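Phosphoribosylaminoimidazole-succinocarboxamide synthase (Saccharomyces cerevisiae, PDB 2CNQ) joins 4-carboxy-5-aminoimidazole ribotide to L-aspartate at the expense of ATP, giving SAICAR in the de novo purine biosynthesis pathway. Local coordinates at residues Thr4-Asp9 with Val20-Glu25; Arg122-Gly127 with Arg242-Ala247; Phe63-Leu68 with Ile229-Glu234. All coordinates share one frame; numbering follows the deposited sequence. Where two conformers were deposited one is given.

Interaction 1 of 3, residues Thr4-Asp9 with Val20-Glu25; sequences TKTELD and VRDIYE. With ADP (adenosine-5'-diphosphate), chain B.
T6 OG1 sits between its own backbone N and carbonyl carbon (chi1 63°), while the CG atoms of D22 and Y24 both lie anti to their carbonyl carbons; these torsions set the T6 hydroxyl and start the D22 and Y24 side chains on their courses, and the three groups then meet. T6 and D22 meet tip to tip. T6 OG1 donates to the anti lone pair of D22 OD1 at 2.6 Å, and T6 N reaches the same D22 OD1 at 2.8 Å with an N-H...O angle of 152°, so one residue grips one oxygen twice. R17 adds a salt bridge to that oxygen and R38 pairs with D22 OD2, which probably stabilises the buried carboxylate as an anion. T6 OG1 is also 2.6 Å from Y24 OH, at the edge of the phenol ring and in its plane. L8 covers a face of this ring: its CD1 stands over the centre, 3.5 Å from the Y24 centroid and 10° off the normal, a CH-pi contact. A water bridges the backbone of 4-9 to the phenol, accepting from L8 N at 2.8 Å, lying 2.7 Å from Y24 OH and donating over a longer distance to T6 O. The other side of strand 21-25 belongs to the nucleotide. R21 N donates to ADP O2A at 2.7 Å, V20 N donates to that oxygen too, and the R21 guanidinium meets O1A. Residues 4-9 thus pack on an antiparallel hairpin, 14-17 with 21-25, whose backbone amides receive the alpha-phosphate, reminiscent of the phosphate-binding hairpin of kinase-like nucleotide sites.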
loop_
_atom_site.group_PDB
_atom_site.type_symbol
_atom_site.label_atom_id
_atom_site.label_comp_id
_atom_site.label_asym_id
_atom_site.label_seq_id
_atom_site.Cartn_x
_atom_site.Cartn_y
_atom_site.Cartn_z
ATOM N N THR A 4 -15.755 7.376 -5.962
ATOM C CA THR A 4 -15.245 8.010 -4.793
ATOM C C THR A 4 -15.835 7.450 -3.538
ATOM O O THR A 4 -15.141 7.344 -2.555
ATOM C CB THR A 4 -15.643 9.471 -4.970
ATOM O OG1 THR A 4 -14.860 10.024 -6.051
ATOM C CG2 THR A 4 -15.384 10.253 -3.753
ATOM N N LYS A 5 -17.098 7.137 -3.569
ATOM C CA LYS A 5 -17.791 6.625 -2.427
ATOM C C LYS A 5 -18.754 5.623 -2.929
ATOM O O LYS A 5 -19.689 5.955 -3.633
ATOM C CB LYS A 5 -18.530 7.729 -1.697
ATOM C CG LYS A 5 -19.243 7.243 -0.488
ATOM C CD LYS A 5 -19.906 8.362 0.238
ATOM C CE LYS A 5 -20.682 7.874 1.417
ATOM N NZ LYS A 5 -21.196 9.001 2.206
ATOM N N THR A 6 -18.548 4.378 -2.582
ATOM C CA THR A 6 -19.466 3.378 -3.041
ATOM C C THR A 6 -20.781 3.533 -2.332
ATOM O O THR A 6 -20.842 3.849 -1.165
ATOM C CB THR A 6 -18.924 1.979 -2.874
ATOM O OG1 THR A 6 -18.702 1.678 -1.501
ATOM C CG2 THR A 6 -17.679 1.759 -3.652
ATOM N N GLU A 7 -21.837 3.274 -3.075
ATOM C CA GLU A 7 -23.190 3.407 -2.598
ATOM C C GLU A 7 -23.881 2.128 -2.954
ATOM O O GLU A 7 -24.328 1.934 -4.066
ATOM C CB GLU A 7 -23.876 4.572 -3.229
ATOM C CG GLU A 7 -23.257 5.885 -2.831
ATOM C CD GLU A 7 -23.533 6.288 -1.427
ATOM O OE1 GLU A 7 -23.043 7.358 -1.039
ATOM O OE2 GLU A 7 -24.237 5.594 -0.696
ATOM N N LEU A 8 -23.943 1.247 -1.987
ATOM C CA LEU A 8 -24.471 -0.067 -2.209
ATOM C C LEU A 8 -25.839 -0.260 -1.625
ATOM O O LEU A 8 -26.347 -1.350 -1.600
ATOM C CB LEU A 8 -23.535 -1.154 -1.717
ATOM C CG LEU A 8 -22.151 -1.144 -2.354
ATOM C CD1 LEU A 8 -21.425 -2.407 -1.973
ATOM C CD2 LEU A 8 -22.166 -0.977 -3.835
ATOM N N ASP A 9 -26.458 0.820 -1.175
ATOM C CA ASP A 9 -27.857 0.783 -0.809
ATOM C C ASP A 9 -28.175 -0.284 0.198
ATOM O O ASP A 9 -29.246 -0.874 0.200
ATOM C CB ASP A 9 -28.739 0.640 -2.035
ATOM C CG ASP A 9 -28.697 1.879 -2.879
ATOM O OD1 ASP A 9 -28.655 2.978 -2.305
ATOM O OD2 ASP A 9 -28.684 1.783 -4.099
ATOM N N VAL A 20 -9.086 5.026 1.554
ATOM C CA VAL A 20 -9.189 4.617 0.173
ATOM C C VAL A 20 -10.244 3.591 -0.051
ATOM O O VAL A 20 -10.882 3.603 -1.081
ATOM C CB VAL A 20 -7.818 4.079 -0.301
ATOM C CG1 VAL A 20 -7.927 3.425 -1.653
ATOM C CG2 VAL A 20 -6.843 5.216 -0.329
ATOM N N ARG A 21 -10.422 2.666 0.861
ATOM C CA ARG A 21 -11.272 1.560 0.619
ATOM C C ARG A 21 -12.581 1.683 1.317
ATOM O O ARG A 21 -12.697 2.232 2.394
ATOM C CB ARG A 21 -10.598 0.294 1.008
ATOM C CG ARG A 21 -9.411 0.111 0.078
ATOM C CD ARG A 21 -8.386 -0.768 0.593
ATOM N NE ARG A 21 -7.395 -0.957 -0.401
ATOM C CZ ARG A 21 -6.436 -0.117 -0.691
ATOM N NH1 ARG A 21 -6.099 0.852 0.119
ATOM N NH2 ARG A 21 -5.776 -0.301 -1.813
ATOM N N ASP A 22 -13.579 1.137 0.665
ATOM C CA ASP A 22 -14.890 0.907 1.238
ATOM C C ASP A 22 -14.985 -0.575 1.409
ATOM O O ASP A 22 -14.750 -1.311 0.469
ATOM C CB ASP A 22 -16.001 1.401 0.345
ATOM C CG ASP A 22 -16.042 2.866 0.172
ATOM O OD1 ASP A 22 -17.009 3.330 -0.481
ATOM O OD2 ASP A 22 -15.192 3.598 0.677
ATOM N N ILE A 23 -15.302 -0.997 2.608
ATOM C CA ILE A 23 -15.185 -2.390 2.959
ATOM C C ILE A 23 -16.519 -2.849 3.432
ATOM O O ILE A 23 -17.043 -2.288 4.383
ATOM C CB ILE A 23 -14.136 -2.571 3.988
ATOM C CG1 ILE A 23 -12.821 -1.972 3.490
ATOM C CG2 ILE A 23 -13.972 -4.054 4.315
ATOM C CD1 ILE A 23 -11.790 -1.967 4.478
ATOM N N TYR A 24 -17.060 -3.839 2.780
ATOM C CA TYR A 24 -18.360 -4.359 3.115
ATOM C C TYR A 24 -18.232 -5.775 3.579
ATOM O O TYR A 24 -17.325 -6.499 3.191
ATOM C CB TYR A 24 -19.261 -4.332 1.901
ATOM C CG TYR A 24 -19.554 -2.952 1.441
ATOM C CD1 TYR A 24 -20.667 -2.285 1.890
ATOM C CD2 TYR A 24 -18.700 -2.302 0.582
ATOM C CE1 TYR A 24 -20.941 -1.028 1.476
ATOM C CE2 TYR A 24 -18.963 -1.036 0.169
ATOM C CZ TYR A 24 -20.067 -0.400 0.636
ATOM O OH TYR A 24 -20.381 0.862 0.251
ATOM N N GLU A 25 -19.209 -6.206 4.342
ATOM C CA GLU A 25 -19.253 -7.562 4.807
ATOM C C GLU A 25 -20.034 -8.391 3.868
ATOM O O GLU A 25 -21.229 -8.178 3.683
ATOM C CB GLU A 25 -19.897 -7.604 6.163
ATOM C CG GLU A 25 -20.205 -8.991 6.616
ATOM C CD GLU A 25 -20.759 -8.973 7.990
ATOM O OE1 GLU A 25 -20.101 -8.443 8.924
ATOM O OE2 GLU A 25 -21.889 -9.411 8.136
HETATM P PB ADP B . -6.610 3.099 5.751
HETATM O O1B ADP B . -5.342 2.908 5.057
HETATM O O2B ADP B . -6.534 2.736 7.173
HETATM O O3B ADP B . -7.257 4.392 5.652
HETATM P PA ADP B . -7.837 1.624 3.638
HETATM O O1A ADP B . -6.563 1.214 3.045
HETATM O O2A ADP B . -8.649 2.622 2.962
HETATM O O3A ADP B . -7.631 2.049 5.137
HETATM O "O5'" ADP B . -8.769 0.379 3.854
HETATM C "C5'" ADP B . -8.330 -0.926 4.157
HETATM C "C4'" ADP B . -8.660 -1.240 5.585
HETATM O "O4'" ADP B . -8.905 -2.644 5.635
HETATM C "C3'" ADP B . -7.531 -0.996 6.538
HETATM O "O3'" ADP B . -8.032 -0.785 7.835
HETATM C "C2'" ADP B . -6.816 -2.320 6.534
HETATM O "O2'" ADP B . -5.997 -2.520 7.642
HETATM C "C1'" ADP B . -7.973 -3.246 6.510
HETATM N N9 ADP B . -7.725 -4.565 6.010
HETATM C C8 ADP B . -6.928 -4.899 4.994
HETATM N N7 ADP B . -6.984 -6.172 4.702
HETATM C C5 ADP B . -7.860 -6.683 5.582
HETATM C C6 ADP B . -8.400 -7.971 5.804
HETATM N N6 ADP B . -8.055 -8.995 5.051
HETATM N N1 ADP B . -9.217 -8.161 6.834
HETATM C C2 ADP B . -9.592 -7.115 7.564
HETATM N N3 ADP B . -9.220 -5.854 7.403
HETATM C C4 ADP B . -8.348 -5.658 6.416
HETATM O O HOH W 1 -22.861 1.880 0.535
#

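Interaction 2 of 3, residues Arg122-Gly127 with Arg242-Ala247; sequences RGYITG and RFWNGA. With AMZ (aminoimidazole 4-carboxamide ribonucleotide), chain C.
The R242 guanidinium is layered between the ribose of AMZ, whose C3 lies over one face toward the rim, and G127, whose N lies over the opposite face; AMZ OP2 and R122 NH1 are at its edge. The R122 guanidinium meets the phosphate edge-on, with the phosphorus in its plane. Its bonds are nearly straight: R122 NH1 to AMZ OP2 is 2.9 Å at 177°, and R122 NH2 to AMZ OP1 is also 2.9 Å. R242 NH2 donates to the same OP2 at 2.7 Å, so one phosphate oxygen receives both arginines. This shared anion, together with the salt bridge from D215 to R242, probably offsets the repulsion expected where R122 NH1 and R242 NH2 approach to 4.2 Å. G127 CA also faces R242 NH2, and a CB there would run into that nitrogen. Away from the phosphate the contact becomes apolar. The edge of the W244 indole points toward the face of Y124 in an offset edge-to-face pair, with the phenol and six-membered ring centroids 5.8 Å apart and the planes at 73°; Y124 CB touches W244 CZ3 at 3.7 Å. T126 reaches W244 tip to tip, its CB in the indole plane and 3.8 Å from W244 CZ2. T126 OG1 is anti to the backbone N (chi1 -172°), which leaves CG2 between the backbone N and the carbonyl carbon, where it touches R242 NH2 at 3.7 Å. In the mixed sheet, the loop leaving strand 113-122 and the end of strand 228-245 meet beside strand 211-223, with Y124 on I212 and W244 on A214, and helix 127-136 flanks R122 through S128 and A129.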
loop_
_atom_site.group_PDB
_atom_site.type_symbol
_atom_site.label_atom_id
_atom_site.label_comp_id
_atom_site.label_asym_id
_atom_site.label_seq_id
_atom_site.Cartn_x
_atom_site.Cartn_y
_atom_site.Cartn_z
ATOM N N ARG A 122 12.117 -0.684 4.407
ATOM C CA ARG A 122 12.858 0.321 3.696
ATOM C C ARG A 122 14.085 -0.290 3.100
ATOM O O ARG A 122 14.922 -0.807 3.795
ATOM C CB ARG A 122 13.256 1.438 4.595
ATOM C CG ARG A 122 12.097 2.032 5.332
ATOM C CD ARG A 122 12.566 3.124 6.242
ATOM N NE ARG A 122 11.501 3.562 7.100
ATOM C CZ ARG A 122 10.647 4.498 6.801
ATOM N NH1 ARG A 122 10.777 5.239 5.740
ATOM N NH2 ARG A 122 9.641 4.699 7.616
ATOM N N GLY A 123 14.190 -0.210 1.803
ATOM C CA GLY A 123 15.418 -0.571 1.146
ATOM C C GLY A 123 16.362 0.570 0.993
ATOM O O GLY A 123 17.566 0.372 0.841
ATOM N N TYR A 124 15.829 1.770 1.020
ATOM C CA TYR A 124 16.538 2.975 0.732
ATOM C C TYR A 124 16.071 3.982 1.708
ATOM O O TYR A 124 14.929 3.969 2.159
ATOM C CB TYR A 124 16.222 3.458 -0.660
ATOM C CG TYR A 124 16.661 2.516 -1.722
ATOM C CD1 TYR A 124 15.983 1.337 -1.954
ATOM C CD2 TYR A 124 17.751 2.802 -2.501
ATOM C CE1 TYR A 124 16.400 0.482 -2.927
ATOM C CE2 TYR A 124 18.156 1.937 -3.483
ATOM C CZ TYR A 124 17.487 0.786 -3.680
ATOM O OH TYR A 124 17.858 -0.088 -4.649
ATOM N N ILE A 125 16.958 4.896 2.050
ATOM C CA ILE A 125 16.651 5.829 3.087
ATOM C C ILE A 125 16.021 7.060 2.526
ATOM O O ILE A 125 16.614 7.794 1.765
ATOM C CB ILE A 125 17.874 6.101 3.942
ATOM C CG1 ILE A 125 17.445 6.829 5.186
ATOM C CG2 ILE A 125 19.000 6.811 3.224
ATOM C CD1 ILE A 125 18.504 6.892 6.232
ATOM N N THR A 126 14.786 7.306 2.917
ATOM C CA THR A 126 14.050 8.430 2.463
ATOM C C THR A 126 12.958 8.692 3.448
ATOM O O THR A 126 12.812 8.019 4.437
ATOM C CB THR A 126 13.506 8.177 1.045
ATOM O OG1 THR A 126 12.948 9.367 0.548
ATOM C CG2 THR A 126 12.462 7.110 1.007
ATOM N N GLY A 127 12.191 9.714 3.211
ATOM C CA GLY A 127 11.002 9.907 3.978
ATOM C C GLY A 127 11.304 10.079 5.425
ATOM O O GLY A 127 12.254 10.753 5.815
ATOM N N ARG A 242 7.098 3.680 -2.238
ATOM C CA ARG A 242 7.770 4.653 -3.042
ATOM C C ARG A 242 8.501 3.936 -4.122
ATOM O O ARG A 242 9.235 2.997 -3.875
ATOM C CB ARG A 242 8.706 5.478 -2.225
ATOM C CG ARG A 242 7.984 6.416 -1.346
ATOM C CD ARG A 242 8.940 7.092 -0.434
ATOM N NE ARG A 242 8.239 8.028 0.415
ATOM C CZ ARG A 242 8.362 8.100 1.717
ATOM N NH1 ARG A 242 7.739 9.069 2.328
ATOM N NH2 ARG A 242 9.062 7.229 2.410
ATOM N N PHE A 243 8.242 4.378 -5.338
ATOM C CA PHE A 243 8.814 3.813 -6.516
ATOM C C PHE A 243 9.610 4.856 -7.228
ATOM O O PHE A 243 9.081 5.901 -7.569
ATOM C CB PHE A 243 7.724 3.322 -7.430
ATOM C CG PHE A 243 6.894 2.243 -6.876
ATOM C CD1 PHE A 243 5.522 2.324 -6.905
ATOM C CD2 PHE A 243 7.457 1.110 -6.362
ATOM C CE1 PHE A 243 4.743 1.274 -6.461
ATOM C CE2 PHE A 243 6.678 0.085 -5.893
ATOM C CZ PHE A 243 5.317 0.162 -5.962
ATOM N N TRP A 244 10.866 4.538 -7.462
ATOM C CA TRP A 244 11.770 5.424 -8.128
ATOM C C TRP A 244 12.218 4.805 -9.404
ATOM O O TRP A 244 12.326 3.621 -9.548
ATOM C CB TRP A 244 12.974 5.668 -7.269
ATOM C CG TRP A 244 12.669 6.336 -6.004
ATOM C CD1 TRP A 244 11.595 7.107 -5.715
ATOM C CD2 TRP A 244 13.472 6.322 -4.846
ATOM N NE1 TRP A 244 11.685 7.566 -4.454
ATOM C CE2 TRP A 244 12.842 7.108 -3.898
ATOM C CE3 TRP A 244 14.674 5.698 -4.516
ATOM C CZ2 TRP A 244 13.380 7.329 -2.659
ATOM C CZ3 TRP A 244 15.199 5.896 -3.290
ATOM C CH2 TRP A 244 14.549 6.697 -2.359
ATOM N N ASN A 245 12.497 5.652 -10.358
ATOM C CA ASN A 245 13.065 5.209 -11.595
ATOM C C ASN A 245 14.521 4.902 -11.395
ATOM O O ASN A 245 15.293 5.747 -10.970
ATOM C CB ASN A 245 12.861 6.310 -12.605
ATOM C CG ASN A 245 13.315 5.929 -13.954
ATOM O OD1 ASN A 245 12.501 5.458 -14.757
ATOM N ND2 ASN A 245 14.550 6.121 -14.247
ATOM N N GLY A 246 14.918 3.683 -11.694
ATOM C CA GLY A 246 16.285 3.293 -11.459
ATOM C C GLY A 246 17.273 4.101 -12.238
ATOM O O GLY A 246 18.330 4.438 -11.762
ATOM N N ALA A 247 16.929 4.396 -13.466
ATOM C CA ALA A 247 17.849 5.116 -14.302
ATOM C C ALA A 247 18.045 6.543 -13.869
ATOM O O ALA A 247 19.094 7.093 -14.124
ATOM C CB ALA A 247 17.386 5.059 -15.707
HETATM O O5 AMZ C . -0.731 3.795 4.491
HETATM C C6 AMZ C . 0.039 3.931 5.418
HETATM N N2 AMZ C . -0.347 4.050 6.683
HETATM C C3A AMZ C . 1.471 3.943 5.192
HETATM C C7A AMZ C . 2.087 3.874 3.979
HETATM N N3 AMZ C . 1.613 3.700 2.731
HETATM N N1 AMZ C . 2.397 4.064 6.159
HETATM C C5 AMZ C . 3.568 4.055 5.562
HETATM N N AMZ C . 3.393 3.957 4.225
HETATM C C1 AMZ C . 4.447 3.847 3.248
HETATM C C2 AMZ C . 4.814 5.143 2.589
HETATM C C3 AMZ C . 6.248 4.912 2.207
HETATM O O2 AMZ C . 6.229 4.152 1.020
HETATM O O1 AMZ C . 3.951 5.390 1.499
HETATM O O AMZ C . 5.594 3.466 3.954
HETATM C C AMZ C . 6.741 4.063 3.368
HETATM C C4 AMZ C . 7.508 4.823 4.399
HETATM O O3 AMZ C . 6.812 6.026 4.683
HETATM P P AMZ C . 7.519 7.103 5.625
HETATM O OP1 AMZ C . 7.526 6.549 7.011
HETATM O O4 AMZ C . 6.629 8.317 5.499
HETATM O OP2 AMZ C . 8.910 7.350 5.141
#

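Interaction 3 of 3, residues Phe63-Leu68 with Ile229-Glu234; sequences FWFKFL and IILVDE. With ADP (adenosine-5'-diphosphate), chain B.
F65 turns the edge of its ring toward backbone carbonyls: CZ lies 3.5 Å from D233 O, which is in the ring plane, and V232 O is also near that plane at 4.1 Å from F65 CZ. No hydrogen bond crosses between the segments; the contact consists of ring-edge C-H groups near carbonyl oxygens and of apolar carbon-carbon touches. L231 CG, anti to its backbone N (chi1 -171°), is the atom F65 CE1 meets at 3.8 Å as the two side chains pass at a slant, and L68 CD1 meets L231 CD2 at 4.0 Å, crossing at about a right angle. The C-terminal end of helix 53-67 is thereby laid against strand 228-245 of the mixed five-stranded sheet, helix-on-sheet packing on the side away from ADP; V232 and D233 serve the adenine from the other side, where D233 N makes a weak bond to ADP N7 at 3.1 Å. An alanine at F65 would probably open a gap beside L231 and leave the carbonyls of V232 and D233 without their ring-edge neighbour. Just beyond, E234 N donates to D233 OD2 at 2.9 Å from above the carboxylate plane, while K217 forms a salt bridge to the same oxygen.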
loop_
_atom_site.group_PDB
_atom_site.type_symbol
_atom_site.label_atom_id
_atom_site.label_comp_id
_atom_site.label_asym_id
_atom_site.label_seq_id
_atom_site.Cartn_x
_atom_site.Cartn_y
_atom_site.Cartn_z
ATOM N N PHE A 63 -1.405 -8.310 -8.790
ATOM C CA PHE A 63 -0.169 -8.707 -9.411
ATOM C C PHE A 63 0.812 -9.189 -8.375
ATOM O O PHE A 63 1.437 -10.219 -8.513
ATOM C CB PHE A 63 0.415 -7.549 -10.183
ATOM C CG PHE A 63 1.800 -7.802 -10.619
ATOM C CD1 PHE A 63 2.847 -7.379 -9.848
ATOM C CD2 PHE A 63 2.067 -8.509 -11.767
ATOM C CE1 PHE A 63 4.137 -7.660 -10.205
ATOM C CE2 PHE A 63 3.346 -8.780 -12.124
ATOM C CZ PHE A 63 4.378 -8.373 -11.322
ATOM N N TRP A 64 0.959 -8.413 -7.309
ATOM C CA TRP A 64 1.918 -8.779 -6.302
ATOM C C TRP A 64 1.475 -9.955 -5.499
ATOM O O TRP A 64 2.306 -10.757 -5.097
ATOM C CB TRP A 64 2.218 -7.622 -5.412
ATOM C CG TRP A 64 2.930 -6.528 -6.065
ATOM C CD1 TRP A 64 2.447 -5.304 -6.276
ATOM C CD2 TRP A 64 4.273 -6.519 -6.549
ATOM N NE1 TRP A 64 3.388 -4.515 -6.880
ATOM C CE2 TRP A 64 4.530 -5.241 -7.022
ATOM C CE3 TRP A 64 5.275 -7.472 -6.623
ATOM C CZ2 TRP A 64 5.765 -4.860 -7.497
ATOM C CZ3 TRP A 64 6.493 -7.091 -7.113
ATOM C CH2 TRP A 64 6.729 -5.815 -7.553
ATOM N N PHE A 65 0.194 -10.072 -5.212
ATOM C CA PHE A 65 -0.263 -11.244 -4.504
ATOM C C PHE A 65 0.107 -12.482 -5.271
ATOM O O PHE A 65 0.528 -13.463 -4.700
ATOM C CB PHE A 65 -1.759 -11.200 -4.284
ATOM C CG PHE A 65 -2.197 -10.306 -3.178
ATOM C CD1 PHE A 65 -1.695 -10.473 -1.912
ATOM C CD2 PHE A 65 -3.169 -9.355 -3.375
ATOM C CE1 PHE A 65 -2.136 -9.687 -0.890
ATOM C CE2 PHE A 65 -3.599 -8.566 -2.355
ATOM C CZ PHE A 65 -3.065 -8.723 -1.122
ATOM N N LYS A 66 -0.051 -12.420 -6.580
ATOM C CA LYS A 66 0.263 -13.537 -7.407
ATOM C C LYS A 66 1.758 -13.750 -7.450
ATOM O O LYS A 66 2.220 -14.882 -7.414
ATOM C CB LYS A 66 -0.300 -13.275 -8.782
ATOM C CG LYS A 66 -0.046 -14.400 -9.754
ATOM C CD LYS A 66 -0.628 -14.135 -11.114
ATOM C CE LYS A 66 -2.142 -14.018 -11.106
ATOM N NZ LYS A 66 -2.852 -15.208 -10.557
ATOM N N PHE A 67 2.527 -12.673 -7.562
ATOM C CA PHE A 67 3.966 -12.764 -7.592
ATOM C C PHE A 67 4.508 -13.412 -6.342
ATOM O O PHE A 67 5.483 -14.145 -6.371
ATOM C CB PHE A 67 4.529 -11.374 -7.751
ATOM C CG PHE A 67 6.000 -11.313 -7.830
ATOM C CD1 PHE A 67 6.673 -11.673 -8.963
ATOM C CD2 PHE A 67 6.727 -10.857 -6.774
ATOM C CE1 PHE A 67 8.050 -11.578 -8.999
ATOM C CE2 PHE A 67 8.081 -10.762 -6.817
ATOM C CZ PHE A 67 8.739 -11.123 -7.916
ATOM N N LEU A 68 3.854 -13.126 -5.231
ATOM C CA LEU A 68 4.273 -13.601 -3.932
ATOM C C LEU A 68 3.479 -14.788 -3.485
ATOM O O LEU A 68 3.546 -15.152 -2.335
ATOM C CB LEU A 68 4.119 -12.484 -2.931
ATOM C CG LEU A 68 5.012 -11.320 -3.213
ATOM C CD1 LEU A 68 4.702 -10.227 -2.228
ATOM C CD2 LEU A 68 6.467 -11.677 -3.164
ATOM N N ILE A 229 1.295 -16.071 8.879
ATOM C CA ILE A 229 1.183 -14.684 8.563
ATOM C C ILE A 229 0.539 -14.605 7.194
ATOM O O ILE A 229 0.829 -15.383 6.305
ATOM C CB ILE A 229 2.523 -14.026 8.608
ATOM C CG1 ILE A 229 3.053 -14.043 10.033
ATOM C CG2 ILE A 229 2.436 -12.617 8.114
ATOM C CD1 ILE A 229 4.485 -13.614 10.136
ATOM N N ILE A 230 -0.352 -13.641 7.056
ATOM C CA ILE A 230 -1.120 -13.462 5.875
ATOM C C ILE A 230 -0.814 -12.095 5.349
ATOM O O ILE A 230 -0.870 -11.123 6.072
ATOM C CB ILE A 230 -2.622 -13.516 6.181
ATOM C CG1 ILE A 230 -2.977 -14.697 7.049
ATOM C CG2 ILE A 230 -3.405 -13.500 4.914
ATOM C CD1 ILE A 230 -2.727 -15.972 6.466
ATOM N N LEU A 231 -0.554 -11.995 4.066
ATOM C CA LEU A 231 -0.421 -10.713 3.437
ATOM C C LEU A 231 -1.802 -10.215 3.124
ATOM O O LEU A 231 -2.573 -10.872 2.454
ATOM C CB LEU A 231 0.405 -10.895 2.181
ATOM C CG LEU A 231 0.831 -9.606 1.514
ATOM C CD1 LEU A 231 1.706 -8.785 2.376
ATOM C CD2 LEU A 231 1.546 -9.966 0.238
ATOM N N VAL A 232 -2.127 -9.062 3.660
ATOM C CA VAL A 232 -3.457 -8.517 3.531
ATOM C C VAL A 232 -3.381 -7.152 2.886
ATOM O O VAL A 232 -2.370 -6.751 2.348
ATOM C CB VAL A 232 -4.186 -8.478 4.877
ATOM C CG1 VAL A 232 -4.205 -9.854 5.486
ATOM C CG2 VAL A 232 -3.582 -7.494 5.815
ATOM N N ASP A 233 -4.488 -6.461 2.879
ATOM C CA ASP A 233 -4.534 -5.103 2.426
ATOM C C ASP A 233 -4.099 -4.998 0.980
ATOM O O ASP A 233 -4.536 -5.792 0.173
ATOM C CB ASP A 233 -3.781 -4.191 3.375
ATOM C CG ASP A 233 -4.153 -2.770 3.223
ATOM O OD1 ASP A 233 -5.285 -2.418 3.594
ATOM O OD2 ASP A 233 -3.289 -2.002 2.756
ATOM N N GLU A 234 -3.354 -3.969 0.682
ATOM C CA GLU A 234 -2.784 -3.770 -0.604
ATOM C C GLU A 234 -1.309 -4.033 -0.534
ATOM O O GLU A 234 -0.697 -3.961 0.505
ATOM C CB GLU A 234 -3.053 -2.371 -1.116
ATOM C CG GLU A 234 -2.250 -1.322 -0.403
ATOM C CD GLU A 234 -2.543 0.058 -0.867
ATOM O OE1 GLU A 234 -2.411 0.963 -0.022
ATOM O OE2 GLU A 234 -2.874 0.249 -2.038
HETATM P PB ADP B . -6.610 3.099 5.751
HETATM O O1B ADP B . -5.342 2.908 5.057
HETATM O O2B ADP B . -6.534 2.736 7.173
HETATM O O3B ADP B . -7.257 4.392 5.652
HETATM P PA ADP B . -7.837 1.624 3.638
HETATM O O1A ADP B . -6.563 1.214 3.045
HETATM O O2A ADP B . -8.649 2.622 2.962
HETATM O O3A ADP B . -7.631 2.049 5.137
HETATM O "O5'" ADP B . -8.769 0.379 3.854
HETATM C "C5'" ADP B . -8.330 -0.926 4.157
HETATM C "C4'" ADP B . -8.660 -1.240 5.585
HETATM O "O4'" ADP B . -8.905 -2.644 5.635
HETATM C "C3'" ADP B . -7.531 -0.996 6.538
HETATM O "O3'" ADP B . -8.032 -0.785 7.835
HETATM C "C2'" ADP B . -6.816 -2.320 6.534
HETATM O "O2'" ADP B . -5.997 -2.520 7.642
HETATM C "C1'" ADP B . -7.973 -3.246 6.510
HETATM N N9 ADP B . -7.725 -4.565 6.010
HETATM C C8 ADP B . -6.928 -4.899 4.994
HETATM N N7 ADP B . -6.984 -6.172 4.702
HETATM C C5 ADP B . -7.860 -6.683 5.582
HETATM C C6 ADP B . -8.400 -7.971 5.804
HETATM N N6 ADP B . -8.055 -8.995 5.051
HETATM N N1 ADP B . -9.217 -8.161 6.834
HETATM C C2 ADP B . -9.592 -7.115 7.564
HETATM N N3 ADP B . -9.220 -5.854 7.403
HETATM C C4 ADP B . -8.348 -5.658 6.416
#

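From the N terminus, interaction 1 closes first: residues 4-9 meet 20-25 after a short loop holding strand 14-17, and it is complete before the others begin. Residues 63-68 then open interaction 3 and 122-127 open interaction 2. Strand 228-245 supplies the second segment of both, closing interaction 3 at 229-234 before interaction 2 at 242-247, so these two long loops cross. They lie about 20 Å apart, centre to centre, and do not touch. Interactions 1 and 3 do touch, through the R21-E234 salt bridge, and both reach ADP. The N-terminal antiparallel sheet, helix 53-67 and the mixed sheet are thus joined around the nucleotide, with interaction 2 at the AMZ phosphate.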